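Long-range contacts in Ice-binding protein isoform1a (Antarctomyces psychrotrophicus, PDB 7BWX), which probably binds to ice crystals, engaging water molecules of the ice prism planes, as an antifreeze protein built on a right-handed beta-helix: residues V153-G158 / G171-N176; N95-G100 / G112-D117; A131-T136 / V157-T162. The protein carries 1 engineered substitution. All coordinates share one frame; numbering follows the deposited sequence.

In the fold
The three contacts are rung-to-rung pairings of one right-handed beta-helix, made on different faces of it. Contacts 1 and 3 are continuous: V157 and G158 belong to both, their centres lie about 8 Å apart, and the chain leaves strand 153-157 to round the corner into strand 161-163. Contact 2, on a third face, has its centre about 16 Å from that of contact 1, yet the two meet inside the helix, where W155 CH2 packs 3.6 Å from L114 CD2 and V153 CG2 lies 3.7 Å from L116 CD1. Contacts 2 and 3 do not touch; their nearest atoms are about 7 Å apart. A sulfate ion sits at contact 3.

Contact 1. Residues V153-G158 / G171-N176; sequences VFWIVG and GNVIAN
F154 and N172, and two residues further on I156 and I174, are neighbours in register on parallel strands 153-157 and 172-175. Five backbone hydrogen bonds join the segments. V153 O, W155 O and V157 O accept from N172 N, I174 N and N176 N, while W155 N and V157 N donate to N172 O and I174 O; the bond from N172 N to V153 O, 2.9 Å, is almost straight at 178°.

Van der Waals packing follows the alternation of the strands. On the face of F154 and I156, the ring and the N172 amide lie side by side with planes 40° apart, F154 CE1 3.5 Å from N172 ND2. I156 and I174 lie alongside each other, pointing the same way, their CD1 methyls 4.0 Å apart; I174 CD1 also reaches the edge of the F154 ring. Helix 61-79 covers part of this face, F74 and Q78 touching I156 and R71 touching I174, and L9 packs on F154 and I156.

The other face looks inward: W155 stacks on F128 and touches L114 and L130, and V153 touches L116. W155 CD1 lies 4.1 Å from V173 CG2, and V157 CB packs on A175 CB. G171 CA sits at the edge of the indole, near its plane, beside NE1, whose buried N-H bonds E170 O. Lacking a side chain, G171 lets V153 CB approach its CA to 3.9 Å, and its positive phi (123°) suits glycine. Such stacked, in-register parallel strands form a face of a right-handed beta-helix.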
loop_
_atom_site.group_PDB
_atom_site.type_symbol
_atom_site.label_atom_id
_atom_site.label_comp_id
_atom_site.label_asym_id
_atom_site.label_seq_id
_atom_site.Cartn_x
_atom_site.Cartn_y
_atom_site.Cartn_z
ATOM N N VAL A 153 -3.960 -8.297 -1.831
ATOM C CA VAL A 153 -4.066 -7.653 -0.515
ATOM C C VAL A 153 -4.174 -6.151 -0.734
ATOM O O VAL A 153 -3.332 -5.619 -1.464
ATOM C CB VAL A 153 -2.828 -8.018 0.314
ATOM C CG1 VAL A 153 -2.839 -7.285 1.627
ATOM C CG2 VAL A 153 -2.731 -9.525 0.505
ATOM N N PHE A 154 -5.187 -5.519 -0.151
ATOM C CA PHE A 154 -5.490 -4.072 -0.293
ATOM C C PHE A 154 -5.636 -3.466 1.093
ATOM O O PHE A 154 -6.503 -3.912 1.899
ATOM C CB PHE A 154 -6.767 -3.911 -1.123
ATOM C CG PHE A 154 -6.649 -4.555 -2.474
ATOM C CD1 PHE A 154 -6.107 -3.851 -3.535
ATOM C CD2 PHE A 154 -7.058 -5.858 -2.676
ATOM C CE1 PHE A 154 -5.977 -4.432 -4.786
ATOM C CE2 PHE A 154 -6.905 -6.447 -3.923
ATOM C CZ PHE A 154 -6.372 -5.734 -4.976
ATOM N N TRP A 155 -4.788 -2.497 1.378
ATOM C CA TRP A 155 -4.823 -1.670 2.594
ATOM C C TRP A 155 -5.516 -0.344 2.233
ATOM O O TRP A 155 -4.899 0.486 1.557
ATOM C CB TRP A 155 -3.410 -1.419 3.114
ATOM C CG TRP A 155 -2.687 -2.689 3.396
ATOM C CD1 TRP A 155 -1.823 -3.377 2.578
ATOM C CD2 TRP A 155 -2.869 -3.497 4.563
ATOM N NE1 TRP A 155 -1.411 -4.526 3.200
ATOM C CE2 TRP A 155 -2.026 -4.620 4.422
ATOM C CE3 TRP A 155 -3.582 -3.313 5.750
ATOM C CZ2 TRP A 155 -1.956 -5.611 5.401
ATOM C CZ3 TRP A 155 -3.539 -4.303 6.700
ATOM C CH2 TRP A 155 -2.744 -5.442 6.514
ATOM N N ILE A 156 -6.796 -0.231 2.537
ATOM C CA ILE A 156 -7.615 0.964 2.182
ATOM C C ILE A 156 -7.549 1.892 3.379
ATOM O O ILE A 156 -8.230 1.624 4.438
ATOM C CB ILE A 156 -9.049 0.585 1.786
ATOM C CG1 ILE A 156 -9.092 -0.522 0.743
ATOM C CG2 ILE A 156 -9.797 1.827 1.326
ATOM C CD1 ILE A 156 -8.384 -0.206 -0.537
ATOM N N VAL A 157 -6.617 2.836 3.320
ATOM C CA VAL A 157 -6.274 3.681 4.485
ATOM C C VAL A 157 -7.091 4.983 4.399
ATOM O O VAL A 157 -6.834 5.814 3.463
ATOM C CB VAL A 157 -4.771 3.921 4.533
ATOM C CG1 VAL A 157 -4.390 4.827 5.685
ATOM C CG2 VAL A 157 -3.988 2.599 4.614
ATOM N N GLY A 158 -7.989 5.168 5.371
ATOM C CA GLY A 158 -9.013 6.228 5.376
ATOM C C GLY A 158 -8.403 7.611 5.492
ATOM O O GLY A 158 -8.988 8.550 4.912
ATOM N N GLY A 171 1.322 -6.002 -0.012
ATOM C CA GLY A 171 0.021 -5.559 -0.503
ATOM C C GLY A 171 0.016 -4.147 -1.082
ATOM O O GLY A 171 1.051 -3.481 -1.090
ATOM N N ASN A 172 -1.156 -3.765 -1.591
ATOM C CA ASN A 172 -1.418 -2.453 -2.248
ATOM C C ASN A 172 -1.968 -1.497 -1.194
ATOM O O ASN A 172 -3.032 -1.755 -0.637
ATOM C CB ASN A 172 -2.348 -2.673 -3.438
ATOM C CG ASN A 172 -1.767 -3.628 -4.456
ATOM O OD1 ASN A 172 -0.685 -3.379 -4.993
ATOM N ND2 ASN A 172 -2.485 -4.704 -4.739
ATOM N N VAL A 173 -1.185 -0.487 -0.864
ATOM C CA VAL A 173 -1.547 0.556 0.090
ATOM C C VAL A 173 -2.210 1.645 -0.746
ATOM O O VAL A 173 -1.512 2.284 -1.520
ATOM C CB VAL A 173 -0.345 1.084 0.869
ATOM C CG1 VAL A 173 -0.789 2.151 1.855
ATOM C CG2 VAL A 173 0.426 -0.038 1.591
ATOM N N ILE A 174 -3.511 1.831 -0.550
ATOM C CA ILE A 174 -4.316 2.892 -1.204
ATOM C C ILE A 174 -4.800 3.828 -0.112
ATOM O O ILE A 174 -5.717 3.499 0.627
ATOM C CB ILE A 174 -5.439 2.291 -2.035
ATOM C CG1 ILE A 174 -4.956 1.070 -2.814
ATOM C CG2 ILE A 174 -5.994 3.380 -2.930
ATOM C CD1 ILE A 174 -6.038 0.473 -3.720
ATOM N N ALA A 175 -4.050 4.885 0.107
ATOM C CA ALA A 175 -4.341 5.849 1.174
ATOM C C ALA A 175 -5.107 7.053 0.619
ATOM O O ALA A 175 -4.774 7.542 -0.452
ATOM C CB ALA A 175 -3.059 6.300 1.793
ATOM N N ASN A 176 -6.006 7.592 1.423
ATOM C CA ASN A 176 -6.781 8.801 1.079
ATOM C C ASN A 176 -5.848 9.999 1.007
ATOM O O ASN A 176 -6.035 10.844 0.132
ATOM C CB ASN A 176 -7.838 9.036 2.118
ATOM C CG ASN A 176 -8.808 10.111 1.689
ATOM O OD1 ASN A 176 -9.476 9.926 0.690
ATOM N ND2 ASN A 176 -8.834 11.213 2.429
#

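Contact 2. Residues N95-G100 / G112-D117; sequences NTFVAG and GVLTLD
N95 O is gripped from two directions: T115 N donates to it at 3.0 Å, and a water donates to it at 3.1 Å. The same water also donates to V113 O and accepts from T115 OG1, 2.8 Å away, and thereby ties the start of segment 95-100 to two residues of strand 113-117. T115 N lies in the plane of the N95 carbonyl, whereas D117 N, bonding F97 O, stands 40° out of that carbonyl's plane; W126 NE1 also bonds F97 O, so this oxygen too is held by two donors. Between them F97 N donates to T115 O. A second water bridges A99 N and D117 O where the strands part.

T96 and T115 stand side by side on the outer face, T96 OG1 3.6 Å from T115 CB, and T96 CG2 rests on D117 CB at 3.8 Å. Threonine suits this place because its branched side chain favours an extended backbone and its hydroxyl tolerates solvent. With CG anti to the backbone N (chi1 180°), D117 lies alongside V98, OD2 4.1 Å from V98 CG1, while OD1 accepts from A119 N and N146 ND2.

On the opposite, inward face L114 CD1 comes within 3.7 Å of F97 CD2, the side chains crossing at about a right angle, while N95 CB lies over one ring face near the rim. L116 CD2 touches F97 CB. Threonines T96 and T115 on one face against F97, L114 and L116 on the other give this wall of the beta-helix its two characters, at the outer edge of a three-stranded parallel sheet in which 96-97 is an outermost strand and 113-117 the middle one.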
loop_
_atom_site.group_PDB
_atom_site.type_symbol
_atom_site.label_atom_id
_atom_site.label_comp_id
_atom_site.label_asym_id
_atom_site.label_seq_id
_atom_site.Cartn_x
_atom_site.Cartn_y
_atom_site.Cartn_z
ATOM N N ASN A 95 -2.029 -11.740 14.583
ATOM C CA ASN A 95 -3.246 -12.345 14.021
ATOM C C ASN A 95 -2.882 -13.123 12.758
ATOM O O ASN A 95 -1.870 -12.790 12.075
ATOM C CB ASN A 95 -4.296 -11.265 13.732
ATOM C CG ASN A 95 -4.851 -10.641 14.995
ATOM O OD1 ASN A 95 -5.492 -11.346 15.759
ATOM N ND2 ASN A 95 -4.628 -9.353 15.237
ATOM N N THR A 96 -3.691 -14.121 12.462
ATOM C CA THR A 96 -3.700 -14.853 11.197
ATOM C C THR A 96 -5.064 -14.606 10.590
ATOM O O THR A 96 -6.041 -14.987 11.231
ATOM C CB THR A 96 -3.412 -16.341 11.445
ATOM O OG1 THR A 96 -2.091 -16.382 11.997
ATOM C CG2 THR A 96 -3.506 -17.181 10.185
ATOM N N PHE A 97 -5.140 -13.992 9.421
ATOM C CA PHE A 97 -6.429 -13.662 8.755
ATOM C C PHE A 97 -6.599 -14.439 7.462
ATOM O O PHE A 97 -5.757 -14.350 6.558
ATOM C CB PHE A 97 -6.524 -12.156 8.495
ATOM C CG PHE A 97 -6.719 -11.364 9.757
ATOM C CD1 PHE A 97 -7.398 -11.907 10.850
ATOM C CD2 PHE A 97 -6.251 -10.070 9.864
ATOM C CE1 PHE A 97 -7.587 -11.167 12.017
ATOM C CE2 PHE A 97 -6.443 -9.321 11.018
ATOM C CZ PHE A 97 -7.101 -9.868 12.093
ATOM N N VAL A 98 -7.727 -15.129 7.341
ATOM C CA VAL A 98 -8.184 -15.690 6.040
ATOM C C VAL A 98 -8.798 -14.555 5.205
ATOM O O VAL A 98 -9.030 -13.461 5.750
ATOM C CB VAL A 98 -9.131 -16.896 6.220
ATOM C CG1 VAL A 98 -8.428 -18.060 6.942
ATOM C CG2 VAL A 98 -10.398 -16.538 6.956
ATOM N N ALA A 99 -9.043 -14.843 3.934
ATOM C CA ALA A 99 -9.647 -13.935 2.946
ATOM C C ALA A 99 -10.825 -13.225 3.604
ATOM O O ALA A 99 -11.630 -13.862 4.288
ATOM C CB ALA A 99 -10.056 -14.665 1.708
ATOM N N GLY A 100 -10.940 -11.922 3.407
ATOM C CA GLY A 100 -12.147 -11.201 3.851
ATOM C C GLY A 100 -12.027 -9.708 3.603
ATOM O O GLY A 100 -10.959 -9.247 3.172
ATOM N N GLY A 112 4.680 -6.383 15.530
ATOM C CA GLY A 112 4.903 -7.834 15.417
ATOM C C GLY A 112 4.590 -8.324 14.031
ATOM O O GLY A 112 4.983 -7.661 13.071
ATOM N N VAL A 113 3.898 -9.431 13.912
ATOM C CA VAL A 113 3.743 -10.113 12.619
ATOM C C VAL A 113 2.264 -10.308 12.374
ATOM O O VAL A 113 1.567 -10.812 13.262
ATOM C CB VAL A 113 4.505 -11.458 12.585
ATOM C CG1 VAL A 113 4.258 -12.207 11.287
ATOM C CG2 VAL A 113 5.970 -11.245 12.830
ATOM N N LEU A 114 1.839 -10.012 11.159
ATOM C CA LEU A 114 0.499 -10.354 10.676
ATOM C C LEU A 114 0.635 -11.404 9.586
ATOM O O LEU A 114 1.398 -11.196 8.639
ATOM C CB LEU A 114 -0.190 -9.058 10.196
ATOM C CG LEU A 114 -1.492 -9.238 9.395
ATOM C CD1 LEU A 114 -2.551 -9.948 10.235
ATOM C CD2 LEU A 114 -2.036 -7.883 9.006
ATOM N N THR A 115 -0.157 -12.461 9.683
ATOM C CA THR A 115 -0.146 -13.586 8.745
ATOM C C THR A 115 -1.419 -13.541 7.935
ATOM O O THR A 115 -2.469 -13.502 8.521
ATOM C CB THR A 115 0.034 -14.913 9.486
ATOM O OG1 THR A 115 1.240 -14.838 10.254
ATOM C CG2 THR A 115 0.123 -16.036 8.492
ATOM N N LEU A 116 -1.284 -13.563 6.623
ATOM C CA LEU A 116 -2.402 -13.670 5.688
ATOM C C LEU A 116 -2.398 -15.092 5.149
ATOM O O LEU A 116 -1.468 -15.470 4.439
ATOM C CB LEU A 116 -2.243 -12.621 4.609
ATOM C CG LEU A 116 -2.137 -11.216 5.180
ATOM C CD1 LEU A 116 -1.891 -10.229 4.047
ATOM C CD2 LEU A 116 -3.392 -10.851 5.957
ATOM N N ASP A 117 -3.447 -15.828 5.521
ATOM C CA ASP A 117 -3.609 -17.276 5.246
ATOM C C ASP A 117 -4.531 -17.472 4.060
ATOM O O ASP A 117 -5.703 -17.281 4.189
ATOM C CB ASP A 117 -4.115 -17.945 6.514
ATOM C CG ASP A 117 -4.349 -19.449 6.407
ATOM O OD1 ASP A 117 -4.072 -20.023 5.349
ATOM O OD2 ASP A 117 -4.881 -19.992 7.399
HETATM O O HOH W 1 1.014 -13.659 12.788
HETATM O O HOH W 2 -8.011 -17.361 2.649
#

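Contact 3. Residues A131-T136 / V157-T162; sequences ATTLVT and VGSSAT. With SO4 (sulfate ion), chain H.
Two successive corners of the right-handed beta-helix are stacked here, each followed by a short strand: the corner in segment 131-136 leads into strand 134-136, and that in segment 157-162 into strand 161-163. T132 O accepts from S159 N at 2.9 Å where the chain turns, the donor lying well off the carbonyl direction, 49° out of its plane. G158 nests beside it: having no side chain, it can bring its CA within 3.3 Å of A131 O in a CA-H...O contact, so glycine suits this tight place. S159 OG, set between its own backbone N and carbonyl carbon (chi1 57°), lies against the T132 carbonyl group, 3.2 Å from T132 C, and near T133 CG2.

Once the chains straighten, a regular parallel ladder takes over. L134 N donates to S160 O, T162 N to L134 O at 2.8 Å, and T136 N to T162 O. The last two donors approach nearly end-on to their carbonyls. Side chains alternate about this ladder. L134 goes inward with A161, its CB touching V157 CG2 at 4.1 Å while the two side chains cross at about a right angle; the small A161 packs its CB 4.4 Å from L134 CB. V135 and T162 stand side by side on the other face, V135 CG2 4.1 Å from T162 CB, both beta-branched residues well suited to an extended chain.

T132 OG1 donates to the sulfate, probably from the crystallisation liquor, at 2.7 Å to its O1; A107 N of the preceding rung binds the ion too. S160 OG bonds L178 N and T136 OG1 bonds G164 N. Strand 134-136 lies between strands 108-110 and 161-163 in the six-stranded parallel sheet, L134 touching V108 and T136 touching L110, and strand 179-181 follows beyond 161-163.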
loop_
_atom_site.group_PDB
_atom_site.type_symbol
_atom_site.label_atom_id
_atom_site.label_comp_id
_atom_site.label_asym_id
_atom_site.label_seq_id
_atom_site.Cartn_x
_atom_site.Cartn_y
_atom_site.Cartn_z
ATOM N N ALA A 131 -10.616 2.930 8.763
ATOM C CA ALA A 131 -11.360 4.200 8.673
ATOM C C ALA A 131 -10.417 5.400 8.800
ATOM O O ALA A 131 -10.767 6.418 8.223
ATOM C CB ALA A 131 -12.462 4.276 9.697
ATOM N N THR A 132 -9.342 5.346 9.579
ATOM C CA THR A 132 -8.437 6.502 9.749
ATOM C C THR A 132 -6.998 6.088 9.402
ATOM O O THR A 132 -6.751 5.786 8.221
ATOM C CB THR A 132 -8.566 7.170 11.119
ATOM O OG1 THR A 132 -8.170 6.273 12.157
ATOM C CG2 THR A 132 -9.973 7.697 11.360
ATOM N N THR A 133 -6.084 6.115 10.376
ATOM C CA THR A 133 -4.640 5.919 10.171
ATOM C C THR A 133 -4.253 4.433 10.207
ATOM O O THR A 133 -4.958 3.572 10.843
ATOM C CB THR A 133 -3.842 6.725 11.195
ATOM O OG1 THR A 133 -4.350 6.328 12.463
ATOM C CG2 THR A 133 -3.957 8.217 11.007
ATOM N N LEU A 134 -3.155 4.135 9.518
ATOM C CA LEU A 134 -2.408 2.870 9.650
ATOM C C LEU A 134 -1.012 3.269 10.072
ATOM O O LEU A 134 -0.366 4.050 9.367
ATOM C CB LEU A 134 -2.398 2.091 8.327
ATOM C CG LEU A 134 -1.411 0.909 8.299
ATOM C CD1 LEU A 134 -1.828 -0.186 9.251
ATOM C CD2 LEU A 134 -1.303 0.350 6.901
ATOM N N VAL A 135 -0.557 2.742 11.191
ATOM C CA VAL A 135 0.858 2.866 11.620
ATOM C C VAL A 135 1.418 1.457 11.812
ATOM O O VAL A 135 0.838 0.678 12.613
ATOM C CB VAL A 135 0.972 3.675 12.907
ATOM C CG1 VAL A 135 2.417 3.680 13.401
ATOM C CG2 VAL A 135 0.452 5.097 12.727
ATOM N N THR A 136 2.479 1.128 11.111
ATOM C CA THR A 136 3.235 -0.125 11.335
ATOM C C THR A 136 4.456 0.247 12.153
ATOM O O THR A 136 5.047 1.344 11.954
ATOM C CB THR A 136 3.475 -0.856 10.019
ATOM O OG1 THR A 136 4.510 -0.200 9.269
ATOM C CG2 THR A 136 2.199 -0.993 9.221
ATOM N N VAL A 157 -6.617 2.836 3.320
ATOM C CA VAL A 157 -6.274 3.681 4.485
ATOM C C VAL A 157 -7.091 4.983 4.399
ATOM O O VAL A 157 -6.834 5.814 3.463
ATOM C CB VAL A 157 -4.771 3.921 4.533
ATOM C CG1 VAL A 157 -4.390 4.827 5.685
ATOM C CG2 VAL A 157 -3.988 2.599 4.614
ATOM N N GLY A 158 -7.989 5.168 5.371
ATOM C CA GLY A 158 -9.013 6.228 5.376
ATOM C C GLY A 158 -8.403 7.611 5.492
ATOM O O GLY A 158 -8.988 8.550 4.912
ATOM N N SER A 159 -7.239 7.766 6.137
ATOM C CA SER A 159 -6.451 9.029 6.108
ATOM C C SER A 159 -5.016 8.747 5.615
ATOM O O SER A 159 -4.825 8.615 4.370
ATOM C CB SER A 159 -6.491 9.783 7.398
ATOM O OG SER A 159 -6.022 8.990 8.494
ATOM N N SER A 160 -4.055 8.591 6.536
ATOM C CA SER A 160 -2.629 8.505 6.183
ATOM C C SER A 160 -2.005 7.247 6.775
ATOM O O SER A 160 -2.464 6.761 7.837
ATOM C CB SER A 160 -1.905 9.746 6.613
ATOM O OG SER A 160 -2.397 10.883 5.906
ATOM N N ALA A 161 -1.009 6.720 6.063
ATOM C CA ALA A 161 -0.247 5.530 6.461
ATOM C C ALA A 161 1.161 5.967 6.847
ATOM O O ALA A 161 1.807 6.744 6.086
ATOM C CB ALA A 161 -0.224 4.490 5.376
ATOM N N THR A 162 1.647 5.396 7.959
ATOM C CA THR A 162 3.037 5.545 8.416
ATOM C C THR A 162 3.623 4.133 8.477
ATOM O O THR A 162 3.137 3.337 9.332
ATOM C CB THR A 162 3.095 6.273 9.764
ATOM O OG1 THR A 162 2.315 7.461 9.739
ATOM C CG2 THR A 162 4.523 6.571 10.169
HETATM S S SO4 H . -8.831 7.747 15.499
HETATM O O1 SO4 H . -8.058 7.971 14.266
HETATM O O2 SO4 H . -8.021 8.113 16.634
HETATM O O3 SO4 H . -10.033 8.563 15.444
HETATM O O4 SO4 H . -9.223 6.342 15.668
#